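Local atomic coordinates of histidine-containing Phosphotransfer Protein type 1, MtHPt1 (Medicago truncatula, PDB entry 3US6), a protein that probably relays phosphoryl groups from cytokinin sensor histidine kinases to response regulators in plant hormone signalling. Residues V3-V11 and V141-M149. Numbering follows the deposited sequence.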
ATOM      1  N   VAL A   3       4.460   6.166  27.053  1.00 25.85           N
ATOM      2  CA  VAL A   3       4.136   4.926  26.364  1.00 20.80           C
ATOM      3  C   VAL A   3       2.635   4.712  26.269  1.00 19.96           C
ATOM      4  O   VAL A   3       2.140   4.295  25.228  1.00 19.06           O
ATOM      5  CB  VAL A   3       4.815   3.707  27.062  1.00 41.36           C
ATOM      6  CG1 VAL A   3       3.991   2.422  26.916  1.00 43.00           C
ATOM      7  CG2 VAL A   3       6.180   3.510  26.497  1.00 52.94           C
ATOM      8  N   GLY A   4       1.896   4.971  27.350  1.00 24.09           N
ATOM      9  CA  GLY A   4       0.448   4.777  27.307  1.00 25.07           C
ATOM     10  C   GLY A   4      -0.225   5.660  26.272  1.00 19.67           C
ATOM     11  O   GLY A   4      -1.149   5.238  25.547  1.00 19.73           O
ATOM     12  N   GLN A   5       0.238   6.903  26.219  1.00 18.54           N
ATOM     13  CA  GLN A   5      -0.229   7.853  25.215  1.00 21.39           C
ATOM     14  C   GLN A   5       0.119   7.386  23.821  1.00 19.29           C
ATOM     15  O   GLN A   5      -0.698   7.523  22.911  1.00 16.65           O
ATOM     16  CB  GLN A   5       0.368   9.248  25.451  1.00 26.33           C
ATOM     17  CG  GLN A   5      -0.271  10.348  24.599  1.00 47.77           C
ATOM     18  CD  GLN A   5      -1.814  10.334  24.646  1.00 69.59           C
ATOM     19  OE1 GLN A   5      -2.425  10.405  25.726  1.00 75.36           O
ATOM     20  NE2 GLN A   5      -2.447  10.238  23.466  1.00 69.81           N
ATOM     21  N   MET A   6       1.332   6.923  23.608  1.00 16.79           N
ATOM     22  CA  MET A   6       1.737   6.473  22.298  1.00 15.27           C
ATOM     23  C   MET A   6       0.873   5.316  21.884  1.00 15.03           C
ATOM     24  O   MET A   6       0.527   5.170  20.707  1.00 15.25           O
ATOM     25  CB  MET A   6       3.200   6.049  22.250  1.00 14.92           C
ATOM     26  CG  MET A   6       4.114   7.216  22.243  1.00 16.49           C
ATOM     27  SD  MET A   6       5.838   6.857  21.857  1.00 27.05           S
ATOM     28  CE  MET A   6       6.205   6.055  23.311  1.00 24.80           C
ATOM     29  N   ARG A   7       0.608   4.406  22.800  1.00 14.56           N
ATOM     30  CA  ARG A   7      -0.270   3.270  22.471  1.00 13.06           C
ATOM     31  C   ARG A   7      -1.670   3.721  22.058  1.00 16.40           C
ATOM     32  O   ARG A   7      -2.219   3.208  21.099  1.00 14.76           O
ATOM     33  CB  ARG A   7      -0.325   2.269  23.613  1.00 18.45           C
ATOM     34  CG  ARG A   7       1.021   1.555  23.802  1.00 20.55           C
ATOM     35  CD  ARG A   7       1.136   0.803  25.103  1.00 39.67           C
ATOM     36  NE  ARG A   7       0.581  -0.506  24.881  1.00 42.79           N
ATOM     37  CZ  ARG A   7      -0.653  -0.833  25.200  1.00 35.37           C
ATOM     38  NH1 ARG A   7      -1.448   0.050  25.801  1.00 45.83           N
ATOM     39  NH2 ARG A   7      -1.065  -2.046  24.922  1.00 37.44           N
ATOM     40  N   ARG A   8      -2.231   4.664  22.773  1.00 15.36           N
ATOM     41  CA  ARG A   8      -3.559   5.191  22.398  1.00 16.03           C
ATOM     42  C   ARG A   8      -3.512   5.868  21.026  1.00 15.43           C
ATOM     43  O   ARG A   8      -4.422   5.679  20.198  1.00 15.68           O
ATOM     44  CB  ARG A   8      -4.081   6.157  23.459  1.00 17.33           C
ATOM     45  CG  ARG A   8      -4.476   5.504  24.793  1.00 35.50           C
ATOM     46  CD  ARG A   8      -5.139   6.529  25.779  1.00 48.70           C
ATOM     47  NE  ARG A   8      -4.218   7.567  26.256  1.00 53.02           N
ATOM     48  CZ  ARG A   8      -3.380   7.414  27.277  1.00 59.14           C
ATOM     49  NH1 ARG A   8      -3.335   6.257  27.931  1.00 65.05           N
ATOM     50  NH2 ARG A   8      -2.578   8.412  27.642  1.00 64.33           N
ATOM     51  N   GLN A   9      -2.447   6.599  20.725  1.00 14.69           N
ATOM     52  CA  GLN A   9      -2.278   7.203  19.420  1.00 14.86           C
ATOM     53  C   GLN A   9      -2.211   6.189  18.297  1.00 15.98           C
ATOM     54  O   GLN A   9      -2.741   6.420  17.256  1.00 16.41           O
ATOM     55  CB  GLN A   9      -1.010   8.034  19.386  1.00 19.18           C
ATOM     56  CG  GLN A   9      -1.027   9.207  20.296  1.00 19.45           C
ATOM     57  CD  GLN A   9       0.302   9.933  20.298  1.00 32.79           C
ATOM     58  OE1 GLN A   9       1.348   9.341  20.303  1.00 29.40           O
ATOM     59  NE2 GLN A   9       0.237  11.215  20.292  1.00 47.92           N
ATOM     60  N   TRP A  10      -1.546   5.083  18.546  1.00 12.37           N
ATOM     61  CA  TRP A  10      -1.468   3.989  17.586  1.00 11.74           C
ATOM     62  C   TRP A  10      -2.819   3.401  17.304  1.00 12.28           C
ATOM     63  O   TRP A  10      -3.192   3.231  16.144  1.00 13.35           O
ATOM     64  CB  TRP A  10      -0.504   2.870  18.111  1.00 13.81           C
ATOM     65  CG  TRP A  10      -0.273   1.682  17.171  1.00 13.35           C
ATOM     66  CD1 TRP A  10       0.693   1.561  16.251  1.00 13.35           C
ATOM     67  CD2 TRP A  10      -1.107   0.499  17.047  1.00 12.40           C
ATOM     68  NE1 TRP A  10       0.547   0.366  15.559  1.00 14.47           N
ATOM     69  CE2 TRP A  10      -0.577  -0.265  16.005  1.00 14.62           C
ATOM     70  CE3 TRP A  10      -2.261   0.053  17.697  1.00 16.91           C
ATOM     71  CZ2 TRP A  10      -1.099  -1.501  15.657  1.00 17.24           C
ATOM     72  CZ3 TRP A  10      -2.804  -1.131  17.322  1.00 18.60           C
ATOM     73  CH2 TRP A  10      -2.232  -1.902  16.324  1.00 17.18           C
ATOM     74  N   VAL A  11      -3.545   3.096  18.357  1.00 13.24           N
ATOM     75  CA  VAL A  11      -4.914   2.596  18.145  1.00 12.45           C
ATOM     76  C   VAL A  11      -5.737   3.526  17.270  1.00 12.73           C
ATOM     77  O   VAL A  11      -6.381   3.091  16.299  1.00 14.07           O
ATOM     78  CB  VAL A  11      -5.615   2.341  19.514  1.00 15.28           C
ATOM     79  CG1 VAL A  11      -7.104   2.081  19.368  1.00 16.66           C
ATOM     80  CG2 VAL A  11      -4.917   1.196  20.251  1.00 18.20           C
ATOM     81  N   VAL A 141       7.976   0.412  21.217  1.00 12.48           N
ATOM     82  CA  VAL A 141       8.757  -0.730  21.628  1.00 12.56           C
ATOM     83  C   VAL A 141      10.076  -0.284  22.242  1.00 14.56           C
ATOM     84  O   VAL A 141      10.564  -0.900  23.207  1.00 16.03           O
ATOM     85  CB  VAL A 141       8.935  -1.749  20.481  1.00 13.94           C
ATOM     86  CG1 VAL A 141       9.868  -2.903  20.886  1.00 16.77           C
ATOM     87  CG2 VAL A 141       7.575  -2.315  20.090  1.00 14.63           C
ATOM     88  N   ALA A 142      10.692   0.794  21.727  1.00 13.71           N
ATOM     89  CA  ALA A 142      11.940   1.256  22.302  1.00 13.55           C
ATOM     90  C   ALA A 142      11.686   1.750  23.697  1.00 15.99           C
ATOM     91  O   ALA A 142      12.572   1.611  24.558  1.00 17.97           O
ATOM     92  CB  ALA A 142      12.597   2.360  21.423  1.00 14.34           C
ATOM     93  N   ALA A 143      10.535   2.331  23.958  1.00 15.55           N
ATOM     94  CA  ALA A 143      10.141   2.836  25.263  1.00 17.11           C
ATOM     95  C   ALA A 143       9.675   1.731  26.217  1.00 21.39           C
ATOM     96  O   ALA A 143       9.202   2.042  27.316  1.00 24.27           O
ATOM     97  CB  ALA A 143       9.085   3.938  25.097  1.00 16.02           C
ATOM     98  N   GLY A 144       9.786   0.458  25.827  1.00 17.81           N
ATOM     99  CA  GLY A 144       9.411  -0.640  26.696  1.00 18.79           C
ATOM    100  C   GLY A 144       7.975  -1.104  26.618  1.00 23.04           C
ATOM    101  O   GLY A 144       7.580  -1.987  27.375  1.00 22.95           O
ATOM    102  N   GLY A 145       7.181  -0.554  25.704  1.00 17.99           N
ATOM    103  CA  GLY A 145       5.807  -0.975  25.607  1.00 16.58           C
ATOM    104  C   GLY A 145       5.579  -2.025  24.566  1.00 17.72           C
ATOM    105  O   GLY A 145       6.467  -2.456  23.840  1.00 19.23           O
ATOM    106  N   SER A 146       4.350  -2.504  24.480  1.00 17.09           N
ATOM    107  CA  SER A 146       3.958  -3.431  23.502  0.55 18.74           C
ATOM    108  C   SER A 146       2.970  -2.739  22.540  1.00 18.83           C
ATOM    109  O   SER A 146       2.248  -1.883  22.944  1.00 18.88           O
ATOM    110  CB  SER A 146       3.401  -4.696  24.178  0.55 24.29           C
ATOM    111  OG  SER A 146       4.356  -5.223  25.107  0.55 27.30           O
ATOM    112  N   ILE A 147       2.926  -3.169  21.301  1.00 20.01           N
ATOM    113  CA  ILE A 147       1.957  -2.640  20.385  1.00 17.06           C
ATOM    114  C   ILE A 147       0.633  -3.271  20.741  1.00 19.44           C
ATOM    115  O   ILE A 147       0.556  -4.468  20.904  1.00 22.20           O
ATOM    116  CB  ILE A 147       2.310  -3.005  18.930  1.00 18.39           C
ATOM    117  CG1 ILE A 147       3.743  -2.589  18.572  1.00 21.17           C
ATOM    118  CG2 ILE A 147       1.318  -2.393  17.982  1.00 20.25           C
ATOM    119  CD1 ILE A 147       4.112  -1.216  18.985  1.00 25.74           C
ATOM    120  N   PRO A 148      -0.404  -2.468  20.830  1.00 18.52           N
ATOM    121  CA  PRO A 148      -1.718  -3.004  21.152  1.00 21.29           C
ATOM    122  C   PRO A 148      -2.225  -3.945  20.082  1.00 28.51           C
ATOM    123  O   PRO A 148      -1.683  -4.009  19.023  1.00 25.29           O
ATOM    124  CB  PRO A 148      -2.588  -1.749  21.232  1.00 23.49           C
ATOM    125  CG  PRO A 148      -1.658  -0.652  21.460  1.00 23.97           C
ATOM    126  CD  PRO A 148      -0.457  -1.013  20.681  1.00 20.09           C
ATOM    127  N   MET A 149      -3.275  -4.646  20.483  1.00 34.45           N
ATOM    128  CA  MET A 149      -4.112  -5.571  19.725  1.00 49.92           C
ATOM    129  C   MET A 149      -3.505  -6.953  19.547  1.00 54.12           C
ATOM    130  O   MET A 149      -4.205  -7.966  19.624  1.00 57.73           O
ATOM    131  CB  MET A 149      -4.646  -4.996  18.410  1.00 56.72           C
ATOM    132  CG  MET A 149      -5.362  -6.011  17.565  1.00 67.37           C
ATOM    133  SD  MET A 149      -6.534  -5.466  16.288  1.00130.87           S
ATOM    134  CE  MET A 149      -6.758  -6.983  15.392  1.00 99.52           C
TER
HETATM  135  O   HOH W   1      -0.389  -4.755  24.023  1.00 34.35           O
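A Schellman motif closes helix 109-142 of this helical phosphotransfer protein, with G144 at positive phi as its C-prime residue, and the extended tail that follows folds back along the N-terminal helix 3-19, where P148 settles among R7, W10 and V11. It is a worked example of how a chain end can be held by one direct hydrogen bond, a water bridge and the faces of two flat side chains. R7 NE, in the plane of the S146 carbonyl, donates to S146 O over 2.9 Å, while the chain, bent at chi3 (87°), lays one guanidinium face over P148 CG. A water in the guanidinium plane joins NH2 to I147 O. With R7 cut back to an alanine, S146 O is likely to lose this donor and P148 CG the guanidinium over it. One face of the W10 indole, whose NE1 is hydrogen-bonded to E137, takes both I147 CG2 and P148 CD, the latter 3.6 Å from W10 CE3. Near the turn, V3 CG2 and A143 CB are pressed closer than usual van der Waals contact, 3.3 Å. Farther along, I147 CG2 makes a CH-pi contact, 3.7 Å from the centroid of W10's six-membered ring and 23° off its normal.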